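Local coordinates for antifreeze protein (Marinomonas primoryensis, PDB 5JUH) that forms the C-terminal calcium-binding RTX region of a giant adhesin that binds its bacterium to diatoms and ice, probably serving in type I secretion, at residues L68-D82 with D86-N100. Residues are numbered along the deposited sequence; the frame is centred on the assembly and turned at random.
Sequences LIGGQGDDVLFGGDD and DTLTGLEGSDIFILN. With CA (calcium ion), chain H; CA (calcium ion), chain D; CA (calcium ion), chain G; CA (calcium ion), chain E.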
# COMPACT_ATOMS: atom_id res chain seq x y z
N LEU A 68 -6.16 -9.19 12.49
CA LEU A 68 -4.91 -8.62 13.07
C LEU A 68 -5.04 -7.11 13.25
O LEU A 68 -5.22 -6.37 12.25
CB LEU A 68 -3.72 -8.92 12.14
CG LEU A 68 -3.41 -10.39 11.82
CD1 LEU A 68 -4.56 -11.31 11.79
CD2 LEU A 68 -2.77 -10.68 10.50
N ILE A 69 -5.05 -6.70 14.49
CA ILE A 69 -5.48 -5.42 14.89
C ILE A 69 -4.30 -4.79 15.60
O ILE A 69 -3.72 -5.38 16.47
CB ILE A 69 -6.81 -5.44 15.77
CG1 ILE A 69 -7.88 -6.25 15.01
CG2 ILE A 69 -7.35 -4.05 16.00
CD1 ILE A 69 -9.27 -6.40 15.79
N GLY A 70 -4.01 -3.50 15.23
CA GLY A 70 -3.03 -2.74 15.94
C GLY A 70 -3.62 -2.03 17.14
O GLY A 70 -4.71 -2.45 17.63
N GLY A 71 -2.91 -1.02 17.64
CA GLY A 71 -3.40 -0.17 18.67
C GLY A 71 -3.29 1.25 18.30
O GLY A 71 -3.19 1.59 17.12
N GLN A 72 -3.36 2.18 19.29
CA GLN A 72 -3.45 3.57 19.01
C GLN A 72 -2.09 4.15 18.54
O GLN A 72 -2.07 5.27 18.07
CB GLN A 72 -4.04 4.30 20.21
CG GLN A 72 -3.07 4.35 21.32
CD GLN A 72 -2.41 5.74 21.52
OE1 GLN A 72 -3.15 6.76 21.65
NE2 GLN A 72 -1.03 5.79 21.64
N GLY A 73 -0.98 3.39 18.65
CA GLY A 73 0.31 3.86 18.15
C GLY A 73 0.59 3.41 16.74
O GLY A 73 -0.30 2.93 15.99
N ASP A 74 1.83 3.61 16.38
CA ASP A 74 2.33 3.39 15.00
C ASP A 74 2.80 1.95 14.86
O ASP A 74 3.87 1.62 15.43
CB ASP A 74 3.48 4.37 14.63
CG ASP A 74 3.07 5.89 14.89
OD1 ASP A 74 1.93 6.24 14.69
OD2 ASP A 74 3.93 6.64 15.38
N ASP A 75 1.98 1.13 14.24
CA ASP A 75 2.18 -0.32 14.20
C ASP A 75 2.66 -0.80 12.84
O ASP A 75 2.68 -0.03 11.84
CB ASP A 75 0.83 -1.01 14.46
CG ASP A 75 0.16 -0.54 15.77
OD1 ASP A 75 0.81 -0.54 16.80
OD2 ASP A 75 -1.02 -0.11 15.72
N VAL A 76 3.10 -2.06 12.83
CA VAL A 76 3.48 -2.68 11.55
C VAL A 76 2.66 -3.98 11.59
O VAL A 76 2.80 -4.84 12.43
CB VAL A 76 5.00 -2.98 11.47
CG1 VAL A 76 5.31 -3.68 10.20
CG2 VAL A 76 5.82 -1.70 11.66
N LEU A 77 1.78 -4.15 10.60
CA LEU A 77 0.79 -5.22 10.54
C LEU A 77 1.10 -6.09 9.30
O LEU A 77 1.37 -5.59 8.20
CB LEU A 77 -0.57 -4.66 10.45
CG LEU A 77 -1.34 -4.46 11.76
CD1 LEU A 77 -0.66 -4.40 13.07
CD2 LEU A 77 -2.37 -3.35 11.62
N PHE A 78 1.04 -7.40 9.48
CA PHE A 78 1.37 -8.33 8.40
C PHE A 78 0.64 -9.64 8.62
O PHE A 78 0.75 -10.23 9.68
CB PHE A 78 2.90 -8.59 8.41
CG PHE A 78 3.37 -9.55 7.38
CD1 PHE A 78 3.00 -9.44 6.04
CD2 PHE A 78 4.30 -10.53 7.73
CE1 PHE A 78 3.55 -10.30 5.07
CE2 PHE A 78 4.86 -11.38 6.76
CZ PHE A 78 4.48 -11.27 5.45
N GLY A 79 -0.04 -10.08 7.58
CA GLY A 79 -0.85 -11.36 7.73
C GLY A 79 -0.02 -12.63 7.40
O GLY A 79 -0.55 -13.70 7.45
N GLY A 80 1.21 -12.44 6.95
CA GLY A 80 2.02 -13.54 6.40
C GLY A 80 2.18 -13.65 4.95
O GLY A 80 1.35 -13.18 4.20
N ASP A 81 3.25 -14.33 4.51
CA ASP A 81 3.36 -14.67 3.09
C ASP A 81 2.59 -16.03 2.99
O ASP A 81 3.19 -17.10 2.98
CB ASP A 81 4.76 -14.80 2.60
CG ASP A 81 5.50 -13.54 2.50
OD1 ASP A 81 4.93 -12.46 2.23
OD2 ASP A 81 6.79 -13.57 2.75
N ASP A 82 1.24 -15.98 2.89
CA ASP A 82 0.29 -17.10 3.19
C ASP A 82 -0.59 -17.31 1.95
O ASP A 82 -0.32 -16.74 0.92
CB ASP A 82 -0.52 -16.88 4.49
CG ASP A 82 -1.48 -15.62 4.40
OD1 ASP A 82 -1.50 -15.07 3.29
OD2 ASP A 82 -2.14 -15.38 5.46
N ASP A 86 -6.53 -12.37 5.35
CA ASP A 86 -6.50 -11.80 6.70
C ASP A 86 -7.19 -10.45 6.68
O ASP A 86 -7.14 -9.78 5.65
CB ASP A 86 -5.06 -11.59 7.18
CG ASP A 86 -4.23 -12.85 7.31
OD1 ASP A 86 -4.24 -13.45 8.36
OD2 ASP A 86 -3.56 -13.20 6.37
N THR A 87 -7.80 -10.11 7.80
CA THR A 87 -8.38 -8.76 7.93
C THR A 87 -7.42 -7.97 8.83
O THR A 87 -7.18 -8.35 9.95
CB THR A 87 -9.81 -8.93 8.54
OG1 THR A 87 -10.52 -9.75 7.63
CG2 THR A 87 -10.45 -7.66 8.70
N LEU A 88 -6.96 -6.87 8.35
CA LEU A 88 -5.92 -6.07 8.99
C LEU A 88 -6.57 -4.74 9.36
O LEU A 88 -7.19 -4.10 8.49
CB LEU A 88 -4.71 -5.75 8.04
CG LEU A 88 -4.09 -7.03 7.38
CD1 LEU A 88 -2.93 -6.52 6.49
CD2 LEU A 88 -3.54 -7.93 8.42
N THR A 89 -6.42 -4.30 10.58
CA THR A 89 -6.94 -3.01 11.03
C THR A 89 -5.85 -2.26 11.83
O THR A 89 -5.37 -2.79 12.84
CB THR A 89 -8.19 -3.25 11.96
OG1 THR A 89 -9.16 -4.00 11.21
CG2 THR A 89 -8.80 -1.98 12.43
N GLY A 90 -5.52 -1.03 11.44
CA GLY A 90 -4.43 -0.34 12.10
C GLY A 90 -4.83 0.46 13.35
O GLY A 90 -4.01 0.69 14.23
N LEU A 91 -6.09 0.89 13.36
CA LEU A 91 -6.56 1.80 14.38
C LEU A 91 -5.79 3.12 14.27
O LEU A 91 -5.28 3.47 13.19
CB LEU A 91 -6.68 1.15 15.75
CG LEU A 91 -7.61 -0.06 15.83
CD1 LEU A 91 -7.66 -0.59 17.27
CD2 LEU A 91 -9.01 0.21 15.30
N GLU A 92 -5.78 3.91 15.37
CA GLU A 92 -5.12 5.14 15.33
C GLU A 92 -3.62 4.98 15.12
O GLU A 92 -3.07 3.91 15.16
CB GLU A 92 -5.52 6.01 16.53
CG GLU A 92 -6.69 6.97 16.20
CD GLU A 92 -6.26 8.01 15.09
OE1 GLU A 92 -4.99 8.24 14.65
OE2 GLU A 92 -7.14 8.57 14.52
N GLY A 93 -2.98 6.10 14.88
CA GLY A 93 -1.61 6.11 14.56
C GLY A 93 -1.35 5.80 13.11
O GLY A 93 -2.24 5.47 12.35
N SER A 94 -0.07 5.90 12.73
CA SER A 94 0.31 5.80 11.34
C SER A 94 0.89 4.38 11.18
O SER A 94 1.97 4.09 11.72
CB SER A 94 1.41 6.78 11.02
OG SER A 94 0.86 8.12 11.06
N ASP A 95 0.13 3.50 10.55
CA ASP A 95 0.42 2.06 10.54
C ASP A 95 0.93 1.68 9.19
O ASP A 95 0.43 2.13 8.15
CB ASP A 95 -0.88 1.31 10.90
CG ASP A 95 -1.41 1.73 12.23
OD1 ASP A 95 -0.69 1.61 13.23
OD2 ASP A 95 -2.50 2.29 12.28
N ILE A 96 1.87 0.73 9.19
CA ILE A 96 2.37 0.16 7.93
C ILE A 96 1.68 -1.21 7.78
O ILE A 96 1.73 -2.06 8.67
CB ILE A 96 3.89 -0.06 7.96
CG1 ILE A 96 4.59 1.28 8.07
CG2 ILE A 96 4.35 -0.88 6.77
CD1 ILE A 96 6.04 1.20 8.44
N PHE A 97 1.05 -1.40 6.65
CA PHE A 97 0.50 -2.68 6.29
C PHE A 97 1.40 -3.33 5.29
O PHE A 97 1.62 -2.81 4.20
CB PHE A 97 -0.95 -2.55 5.68
CG PHE A 97 -1.90 -1.84 6.63
CD1 PHE A 97 -2.67 -2.55 7.51
CD2 PHE A 97 -2.10 -0.45 6.60
CE1 PHE A 97 -3.55 -1.93 8.38
CE2 PHE A 97 -2.96 0.18 7.47
CZ PHE A 97 -3.71 -0.56 8.31
N ILE A 98 2.01 -4.45 5.70
CA ILE A 98 2.85 -5.21 4.77
C ILE A 98 2.06 -6.20 3.99
O ILE A 98 1.32 -6.95 4.60
CB ILE A 98 4.00 -5.95 5.56
CG1 ILE A 98 4.84 -4.96 6.39
CG2 ILE A 98 4.88 -6.70 4.59
CD1 ILE A 98 5.88 -5.65 7.29
N LEU A 99 2.14 -6.17 2.68
CA LEU A 99 1.30 -7.01 1.86
C LEU A 99 2.18 -8.00 1.08
O LEU A 99 3.21 -7.69 0.55
CB LEU A 99 0.49 -6.14 0.84
CG LEU A 99 -0.53 -5.29 1.64
CD1 LEU A 99 -1.17 -4.39 0.60
CD2 LEU A 99 -1.63 -6.13 2.23
N ASN A 100 1.66 -9.19 0.99
CA ASN A 100 2.22 -10.31 0.23
C ASN A 100 1.63 -10.36 -1.14
O ASN A 100 0.43 -10.15 -1.36
CB ASN A 100 2.02 -11.62 1.04
CG ASN A 100 0.59 -11.95 1.29
OD1 ASN A 100 0.10 -13.14 0.96
ND2 ASN A 100 -0.13 -11.00 1.86
CA CA H . -2.16 1.85 15.06
CA CA D . -2.43 -15.02 7.63
CA CA G . -3.82 3.97 11.46
CA CA E . -3.05 -13.34 4.07
O HOH W 1 4.25 2.65 11.53
O HOH W 2 -0.54 -8.83 5.16
O HOH W 3 -1.10 -12.09 4.52
O HOH W 4 1.62 -15.05 -0.32
O HOH W 5 -2.98 -12.89 1.65
O HOH W 6 -2.04 -14.69 9.94
O HOH W 7 -4.13 -16.65 7.86
O HOH W 8 -1.10 -16.90 7.91
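Asp75 and Asp95 share one calcium ion. Their carboxylates lie side by side, with planes only 6° apart. Asp75 gives OD2, at 2.4 Å from the calcium ion; Asp95 gives both oxygens, OD2 more loosely. Carbonyl oxygens of Gly71, Gly73, Gly90 and Glu92 complete the site. Asp95 OD2 also bridges to a second calcium ion, held with Leu91 O, Gly93 O and Asp119. At the far end Asp82 OD2 and Asp86 OD2, 2.8 Å apart, jointly bind two more calcium ions, which probably offset the repulsion between the two carboxylates.

Side-chain hydrogen bonds tie the loops. Asp75 N reaches the anti lone pair of Asp95 OD1 at 2.9 Å. Ser94 N meets Asp74 OD1 at 2.8 Å, almost straight (178°) but out of the carboxylate plane.

The two segments are successive coils of an RTX parallel beta-roll. Glycine-rich turns bind calcium between short strands. Strand 68-69 pairs with 87-89, and strand 76-78 with 96-98, through parallel backbone bonds such as Leu77 N to Ile96 O.

On the inner face of the roll, Leu68 and Leu77, each modelled in two conformers, lie against Leu88 and Phe97. Outside, Val76 CG1, anti to its own N (chi1 176°), meets Ile98 CD1 at 3.6 Å. Ile98 O lies at the edge of the Phe78 ring, near its plane, and Ile98 CG2 touches CD1. Gly80, of the same segment as Phe78, covers one ring face with its N.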